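Local coordinates for protein dihydrolipoyl dehydrogenase (Elizabethkingia anophelis NUHP1, PDB 6UZI) that probably oxidises protein-bound dihydrolipoyl groups to lipoyl groups with NAD(+) as electron acceptor, using a bound FAD and a redox-active disulfide, at residues A[66-69]-A[70-74]; A[199-202]-A[203-206]; A[227-230]-A[231-234]. One frame throughout, in Å; residues are numbered along the deposited sequence.

Interaction 1: A[66-69]-A[70-74]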
# COMPACT_ATOMS: atom_id res chain seq x y z
N GLU A 66 6.36 0.01 -15.87
CA GLU A 66 5.91 -1.22 -15.23
C GLU A 66 4.67 -1.77 -15.92
O GLU A 66 4.51 -2.99 -16.03
CB GLU A 66 5.65 -0.97 -13.74
CG GLU A 66 5.25 -2.22 -12.96
CD GLU A 66 6.30 -3.31 -12.98
OE1 GLU A 66 7.50 -2.97 -13.03
OE2 GLU A 66 5.94 -4.50 -12.90
N HIS A 67 3.78 -0.90 -16.39
CA HIS A 67 2.67 -1.36 -17.23
C HIS A 67 3.20 -2.08 -18.46
O HIS A 67 2.73 -3.17 -18.80
CB HIS A 67 1.78 -0.19 -17.65
CG HIS A 67 0.76 0.21 -16.62
ND1 HIS A 67 -0.04 -0.70 -15.97
CD2 HIS A 67 0.40 1.43 -16.15
CE1 HIS A 67 -0.84 -0.06 -15.13
NE2 HIS A 67 -0.60 1.23 -15.22
N PHE A 68 4.19 -1.48 -19.13
CA PHE A 68 4.80 -2.11 -20.30
C PHE A 68 5.45 -3.44 -19.95
O PHE A 68 5.39 -4.40 -20.73
CB PHE A 68 5.84 -1.16 -20.91
CG PHE A 68 6.50 -1.70 -22.15
CD1 PHE A 68 5.85 -1.67 -23.38
CD2 PHE A 68 7.78 -2.23 -22.09
CE1 PHE A 68 6.46 -2.18 -24.52
CE2 PHE A 68 8.40 -2.73 -23.23
CZ PHE A 68 7.73 -2.70 -24.44
N GLU A 69 6.07 -3.53 -18.77
CA GLU A 69 6.68 -4.79 -18.34
C GLU A 69 5.64 -5.89 -18.20
O GLU A 69 5.87 -7.03 -18.64
CB GLU A 69 7.42 -4.59 -17.01
CG GLU A 69 7.71 -5.90 -16.30
CD GLU A 69 8.92 -6.62 -16.86
OE1 GLU A 69 9.80 -5.95 -17.46
OE2 GLU A 69 8.97 -7.86 -16.72
N ASN A 70 4.50 -5.58 -17.61
CA ASN A 70 3.46 -6.59 -17.45
C ASN A 70 2.95 -7.05 -18.81
O ASN A 70 2.88 -8.26 -19.08
CB ASN A 70 2.31 -6.04 -16.61
CG ASN A 70 2.74 -5.75 -15.20
OD1 ASN A 70 3.47 -6.52 -14.58
ND2 ASN A 70 2.28 -4.61 -14.66
N ALA A 71 2.64 -6.10 -19.70
CA ALA A 71 2.11 -6.44 -21.01
C ALA A 71 3.05 -7.35 -21.79
O ALA A 71 2.61 -8.26 -22.49
CB ALA A 71 1.82 -5.16 -21.80
N LYS A 72 4.36 -7.14 -21.63
CA LYS A 72 5.32 -7.90 -22.41
C LYS A 72 5.56 -9.30 -21.84
O LYS A 72 5.91 -10.21 -22.60
CB LYS A 72 6.65 -7.14 -22.50
CG LYS A 72 7.63 -7.70 -23.53
CD LYS A 72 8.88 -6.84 -23.70
CE LYS A 72 9.73 -6.82 -22.43
NZ LYS A 72 11.11 -6.31 -22.66
N HIS A 73 5.37 -9.49 -20.53
CA HIS A 73 5.80 -10.72 -19.89
C HIS A 73 4.72 -11.48 -19.14
O HIS A 73 4.91 -12.69 -18.91
CB HIS A 73 6.94 -10.43 -18.90
CG HIS A 73 8.22 -10.03 -19.57
ND1 HIS A 73 9.08 -9.11 -19.02
CD2 HIS A 73 8.77 -10.42 -20.74
CE1 HIS A 73 10.11 -8.95 -19.83
NE2 HIS A 73 9.95 -9.73 -20.88
N THR A 74 3.61 -10.85 -18.76
CA THR A 74 2.61 -11.52 -17.93
C THR A 74 1.21 -11.56 -18.52
O THR A 74 0.37 -12.30 -18.00
CB THR A 74 2.53 -10.86 -16.55
OG1 THR A 74 2.04 -9.52 -16.68
CG2 THR A 74 3.89 -10.82 -15.89
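The imidazole of His73 is met at its edge by the carboxylate of Glu69, one helical turn earlier: Glu69 OE2 lies in the ring plane, 2.6 Å from His73 ND1. The N-H of ND1 points almost straight at this oxygen (172°). Seen from the glutamate the bond is less regular, because the carboxylate is turned 57° against the ring and receives ND1 from above its own plane. One face of the imidazole carries Lys72 CB, offset toward the rim. The phenyl ring of Phe68 has Lys72 as a neighbour too, with Lys72 CD approaching Phe68 CE2 obliquely at 4.2 Å. Between Glu66 and Asn70 the carboxylate and amide planes are turned steeply against each other, and the two side chains touch without a hydrogen bond between them, Glu66 OE2 being 3.6 Å from Asn70 OD1.

All this happens at the C-terminal end of helix 55-73, whose first residue, Cys55, belongs to the redox-active disulfide with Cys50. Asn70 N bonds to Glu66 O at 3.0 Å and Ala71 N to His67 O at 3.1 Å, both regular i to i+4 bonds. The last turn is less regular: His73 N makes a weak bond to Glu69 O, and Asn70 O gathers three donors, among them Thr74 OG1 at 2.8 Å, as the chain leaves helical geometry.

The Glu69 side chain sets out with CG anti to the amide nitrogen and then bends at chi2 (79°), which swings the carboxylate forward along the helix. On another side, the helix packs against the second subunit: His67 touches the ring of His78 of that subunit, and Ala71 packs on its Phe75.

Interaction 2: A[199-202]-A[203-206]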
# COMPACT_ATOMS: atom_id res chain seq x y z
N SER A 199 15.70 0.93 -13.92
CA SER A 199 14.53 0.06 -13.99
C SER A 199 13.56 0.51 -15.07
O SER A 199 12.97 -0.33 -15.76
CB SER A 199 13.82 0.01 -12.64
OG SER A 199 14.67 -0.47 -11.62
N VAL A 200 13.37 1.82 -15.21
CA VAL A 200 12.47 2.34 -16.24
C VAL A 200 12.86 1.80 -17.60
O VAL A 200 12.07 1.15 -18.30
CB VAL A 200 12.46 3.88 -16.23
CG1 VAL A 200 11.81 4.41 -17.49
CG2 VAL A 200 11.74 4.40 -14.99
N TYR A 201 14.12 2.01 -17.99
CA TYR A 201 14.52 1.67 -19.35
C TYR A 201 14.82 0.19 -19.51
O TYR A 201 14.65 -0.35 -20.61
CB TYR A 201 15.70 2.55 -19.77
CG TYR A 201 15.31 4.01 -19.91
CD1 TYR A 201 15.71 4.95 -18.96
CD2 TYR A 201 14.52 4.43 -20.96
CE1 TYR A 201 15.33 6.28 -19.08
CE2 TYR A 201 14.15 5.76 -21.09
CZ TYR A 201 14.56 6.68 -20.14
OH TYR A 201 14.18 7.99 -20.28
N LEU A 202 15.22 -0.50 -18.43
CA LEU A 202 15.32 -1.96 -18.49
C LEU A 202 13.99 -2.56 -18.92
O LEU A 202 13.93 -3.42 -19.81
CB LEU A 202 15.75 -2.52 -17.14
CG LEU A 202 15.81 -4.05 -17.08
CD1 LEU A 202 17.05 -4.58 -17.75
CD2 LEU A 202 15.77 -4.51 -15.64
N ARG A 203 12.90 -2.09 -18.32
CA ARG A 203 11.58 -2.57 -18.68
C ARG A 203 11.25 -2.24 -20.14
O ARG A 203 10.62 -3.05 -20.83
CB ARG A 203 10.53 -1.95 -17.75
CG ARG A 203 10.78 -2.19 -16.26
CD ARG A 203 9.90 -1.30 -15.40
NE ARG A 203 10.16 -1.44 -13.97
CZ ARG A 203 9.64 -0.65 -13.02
NH1 ARG A 203 8.82 0.34 -13.36
NH2 ARG A 203 9.91 -0.87 -11.74
N LEU A 204 11.67 -1.07 -20.62
CA LEU A 204 11.34 -0.63 -21.97
C LEU A 204 12.21 -1.26 -23.06
O LEU A 204 12.08 -0.87 -24.22
CB LEU A 204 11.44 0.89 -22.07
CG LEU A 204 10.52 1.75 -21.20
CD1 LEU A 204 10.65 3.21 -21.62
CD2 LEU A 204 9.07 1.28 -21.27
N GLY A 205 13.09 -2.20 -22.72
CA GLY A 205 13.88 -2.91 -23.71
C GLY A 205 15.37 -2.67 -23.64
O GLY A 205 16.12 -3.37 -24.34
N SER A 206 15.85 -1.71 -22.85
CA SER A 206 17.27 -1.41 -22.80
C SER A 206 18.04 -2.51 -22.08
O SER A 206 17.51 -3.21 -21.22
CB SER A 206 17.53 -0.08 -22.07
OG SER A 206 17.04 1.03 -22.79
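Ser199 and Arg203 begin the last turn of helix 192-203 with a regular bond, Arg203 N to Ser199 O at 3.1 Å, followed by Leu204 N to Val200 O at 3.2 Å. Two further bonds end the helix in a Schellman motif. Ser206 N reaches back to Tyr201 O at 2.9 Å, while Gly205 N donates to Leu202 O from well above the carbonyl plane. Gly205 supplies the positive phi (115°) this reversal needs.

The side-chain polar groups find their partners elsewhere. Ser199 OG bonds to Leu195 O, Tyr201 OH to Ala175 O and Ser206 OG to Pro182 O. Arg203 runs extended back along the helix, placing one guanidinium face over Ser199 CB, 4.1 Å from Arg203 NH2. Its NH1 bonds to Ser65 OG, and its NE forms a weak ion pair with Glu66. Among the apolar groups, Leu204 CD1 touches Tyr201 CD2 obliquely at 4.1 Å.

The turn leads directly into strand 207-211. Val200, Arg203 and Leu204 lie against helix 55-73, whereas Ser199 and Leu202 touch helix 223-236.

Interaction 3: A[227-230]-A[231-234]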
# COMPACT_ATOMS: atom_id res chain seq x y z
N LYS A 227 20.98 -6.90 -0.35
CA LYS A 227 21.09 -8.22 -0.95
C LYS A 227 19.87 -8.55 -1.80
O LYS A 227 19.99 -8.97 -2.95
CB LYS A 227 21.29 -9.25 0.17
CG LYS A 227 21.61 -10.66 -0.27
CD LYS A 227 22.15 -11.47 0.90
CE LYS A 227 22.02 -12.97 0.65
NZ LYS A 227 20.60 -13.41 0.70
N GLU A 228 18.67 -8.36 -1.24
CA GLU A 228 17.44 -8.71 -1.94
C GLU A 228 17.19 -7.83 -3.16
O GLU A 228 16.65 -8.30 -4.17
CB GLU A 228 16.26 -8.66 -0.98
CG GLU A 228 16.34 -9.74 0.06
CD GLU A 228 16.04 -11.11 -0.51
OE1 GLU A 228 15.23 -11.20 -1.46
OE2 GLU A 228 16.64 -12.10 -0.04
N LEU A 229 17.54 -6.54 -3.09
CA LEU A 229 17.31 -5.68 -4.25
C LEU A 229 18.21 -6.08 -5.42
O LEU A 229 17.74 -6.20 -6.55
CB LEU A 229 17.54 -4.21 -3.89
CG LEU A 229 17.23 -3.21 -5.02
CD1 LEU A 229 15.79 -3.36 -5.51
CD2 LEU A 229 17.49 -1.78 -4.58
N GLN A 230 19.49 -6.34 -5.15
CA GLN A 230 20.36 -6.78 -6.23
C GLN A 230 19.89 -8.12 -6.79
O GLN A 230 19.95 -8.34 -8.01
CB GLN A 230 21.81 -6.86 -5.76
CG GLN A 230 22.80 -7.07 -6.91
CD GLN A 230 24.22 -7.32 -6.44
OE1 GLN A 230 24.56 -7.06 -5.29
NE2 GLN A 230 25.06 -7.81 -7.34
N LYS A 231 19.41 -9.01 -5.92
CA LYS A 231 18.91 -10.31 -6.36
C LYS A 231 17.72 -10.17 -7.32
O LYS A 231 17.66 -10.86 -8.35
CB LYS A 231 18.52 -11.15 -5.14
CG LYS A 231 18.00 -12.53 -5.45
CD LYS A 231 17.63 -13.25 -4.16
CE LYS A 231 16.47 -14.20 -4.39
NZ LYS A 231 16.05 -14.95 -3.16
N THR A 232 16.78 -9.27 -7.02
CA THR A 232 15.59 -9.16 -7.86
C THR A 232 15.88 -8.35 -9.11
O THR A 232 15.35 -8.66 -10.19
CB THR A 232 14.42 -8.55 -7.06
OG1 THR A 232 13.26 -8.43 -7.89
CG2 THR A 232 14.75 -7.17 -6.50
N LEU A 233 16.73 -7.33 -9.01
CA LEU A 233 17.06 -6.54 -10.19
C LEU A 233 17.86 -7.37 -11.20
O LEU A 233 17.65 -7.24 -12.41
CB LEU A 233 17.81 -5.28 -9.76
CG LEU A 233 16.94 -4.20 -9.10
CD1 LEU A 233 17.77 -2.99 -8.69
CD2 LEU A 233 15.80 -3.78 -10.02
N LYS A 234 18.75 -8.25 -10.72
CA LYS A 234 19.42 -9.17 -11.63
C LYS A 234 18.41 -10.07 -12.31
O LYS A 234 18.51 -10.33 -13.52
CB LYS A 234 20.46 -10.04 -10.90
CG LYS A 234 21.81 -9.39 -10.49
CD LYS A 234 22.84 -10.49 -10.12
CE LYS A 234 24.11 -9.94 -9.46
NZ LYS A 234 25.07 -9.35 -10.42
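Lys231 sits one turn after Lys227 and alongside Glu228. Its amide bonds to Lys227 O at 3.0 Å. Its side chain, anti to the backbone nitrogen at CG, runs beside that of Glu228 and points the same way. Lys231 NZ stays 4.2 Å from Glu228 OE1, opposite charges near each other but too far apart for a salt bridge.

At Thr232 the helix turns to its buried side. The amide bonds to Glu228 O at 3.0 Å, and the methyl CG2 rests near the carbonyl oxygens of Glu228 and Leu229. With OG1 anti to the backbone N (chi1 179°), the hydroxyl is held by Asp402 and by Gln236 in the next turn.

Leu233 packs on Leu229. Its CD1 lies 3.7 Å from Leu229 CG, with the two side chains at a slant to each other, and its amide bonds to Leu229 O at 2.9 Å. Both leucines also pack on Leu195 of helix 192-203.

Lys234 bonds through its amide to Gln230 O at 3.0 Å. Its aliphatic chain and the extended Gln230 side chain run next to each other in the same direction, Lys234 CE coming close to Gln230 NE2; NE2 and NZ, both donors, make no bond.

In 227-234 the lysines lie on the exposed flank, while Leu229, Thr232 and Leu233 are buried on the mostly apolar one. This suits the place of helix 223-236 as the connecting helix of the beta-alpha-beta unit between strands 207-211 and 239-241, in the Rossmann-type parallel sheet of the probable NAD(+)-binding domain.

In the fold
Interactions 1, 2 and 3 come in series along the chain, on helix 55-73, at the end of helix 192-203 and on helix 223-236. Interaction 2 links the others: its centre is 11 Å from that of interaction 1 and 16 Å from that of interaction 3, and it touches both. Toward 66-74 it offers Arg203 and Leu204 to Glu66 and Phe68; toward 227-234, Ser199 meets Leu233. Interactions 1 and 3 do not touch, their nearest atoms being about 9 Å apart. The helix that starts at the redox-active disulfide and faces the second subunit is thereby packed against helix 192-203 of the probable NAD(+)-binding Rossmann unit, which in turn touches helix 223-236.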